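Local coordinates for protein aggregative adherence fimbrial subunit AggA (Escherichia coli O104:H4 str. C227-11, PDB 4PH8) that builds the shaft of aggregative adherence fimbriae type I as their major subunit and probably takes part in adhesion to host fibronectin, at residues P15-T21 / S37-S43; P80-A86 / A95-K99; Q74-L78 / Q119-P123. All blocks are in the same frame, centred on the assembly; numbering follows the deposited sequence.

Interaction 1: P15-T21 / S37-S43; sequences PVTITTT and SAKVTTS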
loop_
_atom_site.group_PDB
_atom_site.type_symbol
_atom_site.label_atom_id
_atom_site.label_comp_id
_atom_site.label_asym_id
_atom_site.label_seq_id
_atom_site.Cartn_x
_atom_site.Cartn_y
_atom_site.Cartn_z
ATOM N N PRO A 15 -4.672 11.174 -11.474
ATOM C CA PRO A 15 -3.420 10.913 -10.770
ATOM C C PRO A 15 -3.590 9.795 -9.759
ATOM O O PRO A 15 -4.697 9.572 -9.256
ATOM C CB PRO A 15 -3.153 12.211 -10.030
ATOM C CG PRO A 15 -4.466 12.863 -9.900
ATOM C CD PRO A 15 -5.321 12.419 -11.034
ATOM N N VAL A 16 -2.496 9.106 -9.471
ATOM C CA VAL A 16 -2.456 8.168 -8.343
ATOM C C VAL A 16 -1.455 8.731 -7.349
ATOM O O VAL A 16 -0.274 8.838 -7.629
ATOM C CB VAL A 16 -2.172 6.707 -8.763
ATOM C CG1 VAL A 16 -1.037 6.601 -9.752
ATOM C CG2 VAL A 16 -1.945 5.822 -7.539
ATOM N N THR A 17 -1.973 9.139 -6.204
ATOM C CA THR A 17 -1.238 9.903 -5.219
ATOM C C THR A 17 -1.090 9.030 -3.985
ATOM O O THR A 17 -2.056 8.796 -3.263
ATOM C CB THR A 17 -2.005 11.196 -4.893
ATOM O OG1 THR A 17 -2.305 11.897 -6.119
ATOM C CG2 THR A 17 -1.194 12.098 -3.991
ATOM N N ILE A 18 0.116 8.526 -3.782
ATOM C CA ILE A 18 0.430 7.663 -2.628
ATOM C C ILE A 18 1.412 8.363 -1.703
ATOM O O ILE A 18 2.375 8.989 -2.152
ATOM C CB ILE A 18 0.965 6.262 -3.046
ATOM C CG1 ILE A 18 1.395 5.422 -1.835
ATOM C CG2 ILE A 18 2.136 6.365 -4.015
ATOM C CD1 ILE A 18 1.574 3.952 -2.138
ATOM N N THR A 19 1.152 8.261 -0.413
ATOM C CA THR A 19 2.168 8.566 0.586
ATOM C C THR A 19 2.350 7.359 1.494
ATOM O O THR A 19 1.442 6.512 1.639
ATOM C CB THR A 19 1.794 9.799 1.428
ATOM O OG1 THR A 19 0.614 9.524 2.183
ATOM C CG2 THR A 19 1.556 11.014 0.545
ATOM N N THR A 20 3.525 7.280 2.109
ATOM C CA THR A 20 3.809 6.248 3.089
ATOM C C THR A 20 4.468 6.833 4.326
ATOM O O THR A 20 4.920 7.982 4.330
ATOM C CB THR A 20 4.785 5.215 2.537
ATOM O OG1 THR A 20 6.085 5.815 2.405
ATOM C CG2 THR A 20 4.332 4.692 1.195
ATOM N N THR A 21 4.565 6.000 5.354
ATOM C CA THR A 21 5.384 6.286 6.518
ATOM C C THR A 21 6.792 6.676 6.077
ATOM O O THR A 21 7.365 6.051 5.170
ATOM C CB THR A 21 5.463 5.036 7.398
ATOM O OG1 THR A 21 4.146 4.561 7.666
ATOM C CG2 THR A 21 6.189 5.294 8.738
ATOM N N SER A 37 2.509 2.335 7.057
ATOM C CA SER A 37 1.235 2.573 6.445
ATOM C C SER A 37 1.378 3.327 5.157
ATOM O O SER A 37 2.403 3.960 4.890
ATOM C CB SER A 37 0.321 3.306 7.391
ATOM O OG SER A 37 0.822 4.567 7.720
ATOM N N ALA A 38 0.341 3.185 4.341
ATOM C CA ALA A 38 0.253 3.806 3.036
ATOM C C ALA A 38 -1.152 4.376 2.860
ATOM O O ALA A 38 -2.128 3.878 3.432
ATOM C CB ALA A 38 0.553 2.801 1.940
ATOM N N LYS A 39 -1.234 5.413 2.050
ATOM C CA LYS A 39 -2.475 6.113 1.791
ATOM C C LYS A 39 -2.498 6.455 0.312
ATOM O O LYS A 39 -1.490 6.883 -0.242
ATOM C CB LYS A 39 -2.520 7.379 2.680
ATOM C CG LYS A 39 -3.443 8.495 2.260
ATOM C CD LYS A 39 -3.471 9.636 3.274
ATOM C CE LYS A 39 -2.195 10.474 3.376
ATOM N NZ LYS A 39 -1.650 11.022 2.125
ATOM N N VAL A 40 -3.646 6.244 -0.328
ATOM C CA VAL A 40 -3.790 6.480 -1.764
ATOM C C VAL A 40 -5.025 7.347 -2.018
ATOM O O VAL A 40 -6.079 7.151 -1.420
ATOM C CB VAL A 40 -3.902 5.150 -2.576
ATOM C CG1 VAL A 40 -3.843 5.445 -4.065
ATOM C CG2 VAL A 40 -2.796 4.191 -2.179
ATOM N N THR A 41 -4.885 8.313 -2.911
ATOM C CA THR A 41 -6.016 9.141 -3.294
ATOM C C THR A 41 -5.836 9.531 -4.749
ATOM O O THR A 41 -4.882 9.105 -5.416
ATOM C CB THR A 41 -6.161 10.373 -2.364
ATOM O OG1 THR A 41 -7.442 11.006 -2.567
ATOM C CG2 THR A 41 -5.029 11.360 -2.569
ATOM N N THR A 42 -6.779 10.315 -5.245
ATOM C CA THR A 42 -6.678 10.865 -6.577
ATOM C C THR A 42 -7.351 12.249 -6.565
ATOM O O THR A 42 -7.729 12.740 -5.503
ATOM C CB THR A 42 -7.294 9.889 -7.618
ATOM O OG1 THR A 42 -7.111 10.412 -8.936
ATOM C CG2 THR A 42 -8.777 9.701 -7.355
ATOM N N SER A 43 -7.507 12.871 -7.733
ATOM C CA SER A 43 -8.033 14.246 -7.807
ATOM C C SER A 43 -9.527 14.326 -7.463
ATOM O O SER A 43 -10.274 13.339 -7.577
ATOM C CB SER A 43 -7.804 14.827 -9.195
ATOM O OG SER A 43 -8.627 14.133 -10.125
HETATM O O HOH W 1 -2.311 10.115 -0.643
#

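Interaction 2: P80-A86 / A95-K99; sequences PSIDGGA and AKIYK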
loop_
_atom_site.group_PDB
_atom_site.type_symbol
_atom_site.label_atom_id
_atom_site.label_comp_id
_atom_site.label_asym_id
_atom_site.label_seq_id
_atom_site.Cartn_x
_atom_site.Cartn_y
_atom_site.Cartn_z
ATOM N N PRO A 80 -1.904 -6.961 5.271
ATOM C CA PRO A 80 -2.390 -5.623 5.598
ATOM C C PRO A 80 -3.712 -5.576 6.356
ATOM O O PRO A 80 -4.562 -6.467 6.230
ATOM C CB PRO A 80 -2.570 -4.938 4.236
ATOM C CG PRO A 80 -2.471 -6.002 3.219
ATOM C CD PRO A 80 -1.885 -7.231 3.826
ATOM N N SER A 81 -3.862 -4.490 7.106
ATOM C CA SER A 81 -5.140 -4.008 7.597
ATOM C C SER A 81 -5.518 -2.776 6.804
ATOM O O SER A 81 -4.652 -1.994 6.416
ATOM C CB SER A 81 -5.018 -3.664 9.071
ATOM O OG SER A 81 -4.725 -4.845 9.781
ATOM N N ILE A 82 -6.810 -2.610 6.577
ATOM C CA ILE A 82 -7.327 -1.580 5.693
ATOM C C ILE A 82 -8.471 -0.836 6.359
ATOM O O ILE A 82 -9.116 -1.338 7.302
ATOM C CB ILE A 82 -7.744 -2.169 4.325
ATOM C CG1 ILE A 82 -8.962 -3.097 4.448
ATOM C CG2 ILE A 82 -6.550 -2.864 3.693
ATOM C CD1 ILE A 82 -9.425 -3.682 3.114
ATOM N N ASP A 83 -8.718 0.381 5.886
ATOM C CA ASP A 83 -9.800 1.170 6.466
ATOM C C ASP A 83 -11.179 0.535 6.206
ATOM O O ASP A 83 -11.352 -0.351 5.358
ATOM C CB ASP A 83 -9.726 2.641 6.027
ATOM C CG ASP A 83 -10.138 2.878 4.585
ATOM O OD1 ASP A 83 -11.311 2.611 4.265
ATOM O OD2 ASP A 83 -9.317 3.404 3.782
ATOM N N GLY A 84 -12.159 0.989 6.963
ATOM C CA GLY A 84 -13.467 0.387 6.923
ATOM C C GLY A 84 -14.216 0.508 5.621
ATOM O O GLY A 84 -15.193 -0.230 5.406
ATOM N N GLY A 85 -13.793 1.433 4.759
ATOM C CA GLY A 85 -14.435 1.602 3.465
ATOM C C GLY A 85 -13.787 0.875 2.303
ATOM O O GLY A 85 -14.276 0.936 1.181
ATOM N N ALA A 86 -12.677 0.207 2.575
ATOM C CA ALA A 86 -11.905 -0.503 1.550
ATOM C C ALA A 86 -12.294 -1.971 1.570
ATOM O O ALA A 86 -13.028 -2.419 2.451
ATOM C CB ALA A 86 -10.419 -0.349 1.824
ATOM N N ALA A 95 -4.781 -10.402 -0.906
ATOM C CA ALA A 95 -4.547 -9.205 -0.082
ATOM C C ALA A 95 -4.532 -7.900 -0.878
ATOM O O ALA A 95 -4.378 -6.837 -0.288
ATOM C CB ALA A 95 -3.257 -9.337 0.709
ATOM N N LYS A 96 -4.679 -7.958 -2.200
ATOM C CA LYS A 96 -4.789 -6.723 -2.985
ATOM C C LYS A 96 -6.009 -5.932 -2.499
ATOM O O LYS A 96 -7.057 -6.496 -2.216
ATOM C CB LYS A 96 -4.864 -7.027 -4.479
ATOM C CG LYS A 96 -5.053 -5.818 -5.370
ATOM C CD LYS A 96 -4.927 -6.185 -6.843
ATOM C CE LYS A 96 -3.488 -6.408 -7.253
ATOM N NZ LYS A 96 -3.427 -6.928 -8.650
ATOM N N ILE A 97 -5.847 -4.619 -2.369
ATOM C CA ILE A 97 -6.866 -3.770 -1.766
ATOM C C ILE A 97 -7.412 -2.798 -2.785
ATOM O O ILE A 97 -6.642 -2.245 -3.560
ATOM C CB ILE A 97 -6.224 -2.929 -0.646
ATOM C CG1 ILE A 97 -5.460 -3.841 0.320
ATOM C CG2 ILE A 97 -7.272 -2.076 0.058
ATOM C CD1 ILE A 97 -4.328 -3.125 1.042
ATOM N N TYR A 98 -8.719 -2.558 -2.757
ATOM C CA TYR A 98 -9.300 -1.492 -3.547
ATOM C C TYR A 98 -10.287 -0.701 -2.727
ATOM O O TYR A 98 -10.742 -1.135 -1.659
ATOM C CB TYR A 98 -10.000 -2.045 -4.801
ATOM C CG TYR A 98 -11.151 -2.968 -4.498
ATOM C CD1 TYR A 98 -10.938 -4.327 -4.319
ATOM C CD2 TYR A 98 -12.445 -2.484 -4.385
ATOM C CE1 TYR A 98 -11.982 -5.182 -4.025
ATOM C CE2 TYR A 98 -13.498 -3.329 -4.078
ATOM C CZ TYR A 98 -13.261 -4.673 -3.911
ATOM O OH TYR A 98 -14.310 -5.514 -3.616
ATOM N N LYS A 99 -10.614 0.472 -3.239
ATOM C CA LYS A 99 -11.642 1.309 -2.639
ATOM C C LYS A 99 -12.209 2.257 -3.665
ATOM O O LYS A 99 -11.455 2.957 -4.321
ATOM C CB LYS A 99 -11.068 2.105 -1.495
ATOM C CG LYS A 99 -12.095 2.941 -0.748
ATOM C CD LYS A 99 -11.449 3.563 0.490
ATOM C CE LYS A 99 -12.421 4.418 1.284
ATOM N NZ LYS A 99 -11.855 4.867 2.586
#

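Interaction 3: Q74-L78 / Q119-P123; sequences QKYTL and QVLIP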
loop_
_atom_site.group_PDB
_atom_site.type_symbol
_atom_site.label_atom_id
_atom_site.label_comp_id
_atom_site.label_asym_id
_atom_site.label_seq_id
_atom_site.Cartn_x
_atom_site.Cartn_y
_atom_site.Cartn_z
ATOM N N GLN A 74 15.947 -13.382 3.685
ATOM C CA GLN A 74 15.524 -12.659 4.883
ATOM C C GLN A 74 14.454 -11.625 4.532
ATOM O O GLN A 74 14.743 -10.582 3.933
ATOM C CB GLN A 74 16.711 -11.959 5.531
ATOM C CG GLN A 74 16.411 -11.073 6.725
ATOM C CD GLN A 74 15.653 -11.786 7.820
ATOM O OE1 GLN A 74 16.030 -12.879 8.234
ATOM N NE2 GLN A 74 14.577 -11.159 8.302
ATOM N N LYS A 75 13.224 -11.909 4.933
ATOM C CA LYS A 75 12.103 -11.056 4.578
ATOM C C LYS A 75 10.919 -11.390 5.451
ATOM O O LYS A 75 10.846 -12.483 5.999
ATOM C CB LYS A 75 11.742 -11.245 3.103
ATOM C CG LYS A 75 11.419 -12.682 2.705
ATOM C CD LYS A 75 10.875 -12.769 1.286
ATOM C CE LYS A 75 11.920 -13.236 0.284
ATOM N NZ LYS A 75 11.281 -13.554 -1.029
ATOM N N TYR A 76 9.985 -10.453 5.585
ATOM C CA TYR A 76 8.733 -10.763 6.264
ATOM C C TYR A 76 7.579 -10.392 5.380
ATOM O O TYR A 76 7.523 -9.287 4.851
ATOM C CB TYR A 76 8.649 -10.114 7.644
ATOM C CG TYR A 76 9.541 -10.821 8.646
ATOM C CD1 TYR A 76 9.403 -12.198 8.895
ATOM C CD2 TYR A 76 10.535 -10.130 9.327
ATOM C CE1 TYR A 76 10.237 -12.854 9.791
ATOM C CE2 TYR A 76 11.365 -10.774 10.222
ATOM C CZ TYR A 76 11.214 -12.133 10.456
ATOM O OH TYR A 76 12.051 -12.762 11.364
ATOM N N THR A 77 6.707 -11.368 5.176
ATOM C CA THR A 77 5.518 -11.199 4.374
ATOM C C THR A 77 4.416 -10.796 5.334
ATOM O O THR A 77 4.128 -11.506 6.295
ATOM C CB THR A 77 5.195 -12.514 3.650
ATOM O OG1 THR A 77 6.328 -12.893 2.856
ATOM C CG2 THR A 77 3.976 -12.374 2.764
ATOM N N LEU A 78 3.817 -9.638 5.079
ATOM C CA LEU A 78 2.930 -8.995 6.040
ATOM C C LEU A 78 1.529 -8.856 5.465
ATOM O O LEU A 78 1.345 -8.467 4.305
ATOM C CB LEU A 78 3.493 -7.626 6.439
ATOM C CG LEU A 78 4.927 -7.630 6.992
ATOM C CD1 LEU A 78 5.454 -6.223 7.176
ATOM C CD2 LEU A 78 4.980 -8.379 8.315
ATOM N N GLN A 119 8.620 -12.083 15.252
ATOM C CA GLN A 119 9.343 -11.966 13.987
ATOM C C GLN A 119 10.691 -11.333 14.278
ATOM O O GLN A 119 10.774 -10.130 14.493
ATOM C CB GLN A 119 8.550 -11.096 13.001
ATOM C CG GLN A 119 7.212 -11.704 12.572
ATOM C CD GLN A 119 6.195 -10.669 12.112
ATOM O OE1 GLN A 119 5.970 -9.655 12.782
ATOM N NE2 GLN A 119 5.559 -10.928 10.971
ATOM N N VAL A 120 11.740 -12.153 14.300
ATOM C CA VAL A 120 13.059 -11.704 14.760
ATOM C C VAL A 120 13.674 -10.588 13.905
ATOM O O VAL A 120 13.649 -10.622 12.670
ATOM C CB VAL A 120 14.057 -12.881 14.902
ATOM C CG1 VAL A 120 14.426 -13.472 13.544
ATOM C CG2 VAL A 120 15.307 -12.439 15.651
ATOM N N LEU A 121 14.260 -9.624 14.611
ATOM C CA LEU A 121 14.814 -8.408 14.032
ATOM C C LEU A 121 16.317 -8.596 13.762
ATOM O O LEU A 121 17.092 -8.828 14.687
ATOM C CB LEU A 121 14.595 -7.258 15.021
ATOM C CG LEU A 121 14.016 -5.932 14.529
ATOM C CD1 LEU A 121 12.737 -6.124 13.717
ATOM C CD2 LEU A 121 13.758 -5.041 15.739
ATOM N N ILE A 122 16.706 -8.509 12.491
ATOM C CA ILE A 122 18.099 -8.618 12.063
ATOM C C ILE A 122 18.625 -7.238 11.663
ATOM O O ILE A 122 17.943 -6.515 10.929
ATOM C CB ILE A 122 18.220 -9.551 10.838
ATOM C CG1 ILE A 122 17.409 -10.843 11.047
ATOM C CG2 ILE A 122 19.680 -9.851 10.523
ATOM C CD1 ILE A 122 17.702 -11.576 12.343
ATOM N N PRO A 123 19.835 -6.863 12.126
ATOM C CA PRO A 123 20.366 -5.551 11.731
ATOM C C PRO A 123 20.542 -5.402 10.215
ATOM O O PRO A 123 20.723 -6.399 9.510
ATOM C CB PRO A 123 21.722 -5.477 12.455
ATOM C CG PRO A 123 21.628 -6.476 13.564
ATOM C CD PRO A 123 20.773 -7.579 13.016
#

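Interaction 1: P15-T21 / S37-S43
Antiparallel pairing of strand 17-20 with strand 34-41 is a worked example of how the early strands of an immunoglobulin-like fimbrial sandwich are joined by backbone and trimmed by side chains. T19 and K39, each with 64 Å² covered by the other segment, form a hydrogen-bonded pair: T19 N to K39 O is 3.0 Å and K39 N to T19 O 2.9 Å. Their side chains share one face of the sheet, where the lysine folds back through p rotamers at chi3 and chi4 so that K39 NZ donates to T19 OG1 at 2.7 Å. The same ammonium donates a hydrogen bond to a water, 3.0 Å from K39 NZ, that in turn donates to T17 O at 2.9 Å.

P15, the third large contributor, lies beyond the regular pairing, where T42 OG1 replaces a backbone donor and reaches P15 O at 2.6 Å. At the far end T21 N still donates to S37 O at 3.0 Å, and T21 OG1 accepts from S37 N at 2.8 Å. On the other face I18 CD1 lies 4.4 Å from V40 CG2, and I18 packs on L55 of strand 52-68. The chemistry implies a two-sided strand pair: T17, T19, K39 and T41 form a polar face with one bridging water, while I18, A38 and V40, with T20 beside them, face the other way.

Interaction 2: P80-A86 / A95-K99
Read from A95 onward, this contact illustrates how two backbones can be joined mainly through side chains, without a beta bridge between the two segments. A95 CB meets P80 CD at 4.0 Å, an apolar touch at one end. K96 turns away and engages W56 in a cation-pi interaction. I97 then points back across the gap: its CD1 lies 3.5 Å from I82 CG2 and 4.1 Å from P80 CG, while its CG2 rests 4.0 Å from A86 CB, and L108 and F88 pack around it. Y98 presents its carbonyl, with Y98 O 3.5 Å from A86 CA. K99, fully extended, runs past G85 and ends in a salt bridge, K99 NZ to D83 OD1 at 2.9 Å; K99 NZ also donates to F107 O and N105 OD1. D83 OD1 accepts from G85 N at 2.8 Å as well, an Asx turn within the type I turn D83-A86. An apolar row closed by a salt bridge thus implies that the chain reversal after strand 75-82 is tied to strand 97-100 by both packing and electrostatics.

Interaction 3: Q74-L78 / Q119-P123
This is a surface contact between strand and loop near one end of the beta sandwich, where an aromatic ring from strand 75-82 meets the connection between strands 108-114 and 124-138. The touching parts run 143° apart without forming a beta bridge, so side chains span the gap. Y76, with 83 Å² covered, dominates: Q119 CB sits over one ring face, 3.9 Å from the centroid of the Y76 ring and 14° off its normal, a CH-pi contact. The Q119 side chain continues past Y76 to bring its NE2 within 3.7 Å of L78 CD2, while Q119 OE1 accepts from N115 N inside the loop. Beyond the tyrosine, Q74 OE1 approaches I122 CG1 at 3.7 Å. L78 itself packs on V112 and V114, which sets this part of strand 75-82 against strand 108-114, its antiparallel neighbour. A single tyrosine can thus serve a loop both through its face and through its hydroxyl: at the ring edge, Y76 OH donates to V120 O at 3.0 Å.

From the N terminus, interaction 1 comes first: 15 residues separate segments 15-21 and 37-43, and the pairing of strands 17-20 and 34-41 closes that loop before the other contacts begin. Interaction 3 then opens at 74-78 and does not close until 119-123, after 40 intervening residues. Interaction 2, 80-86 with 95-99, is nested inside that long loop, its first segment continuing along the same strand, 75-82. The centres of interactions 1 and 2 are about 13 Å apart, whereas the centre of interaction 3 lies about 25 Å from that of interaction 1. Together they join the early strands, the turn after strand 75-82 with strand 97-100, and the loop before strand 124-138.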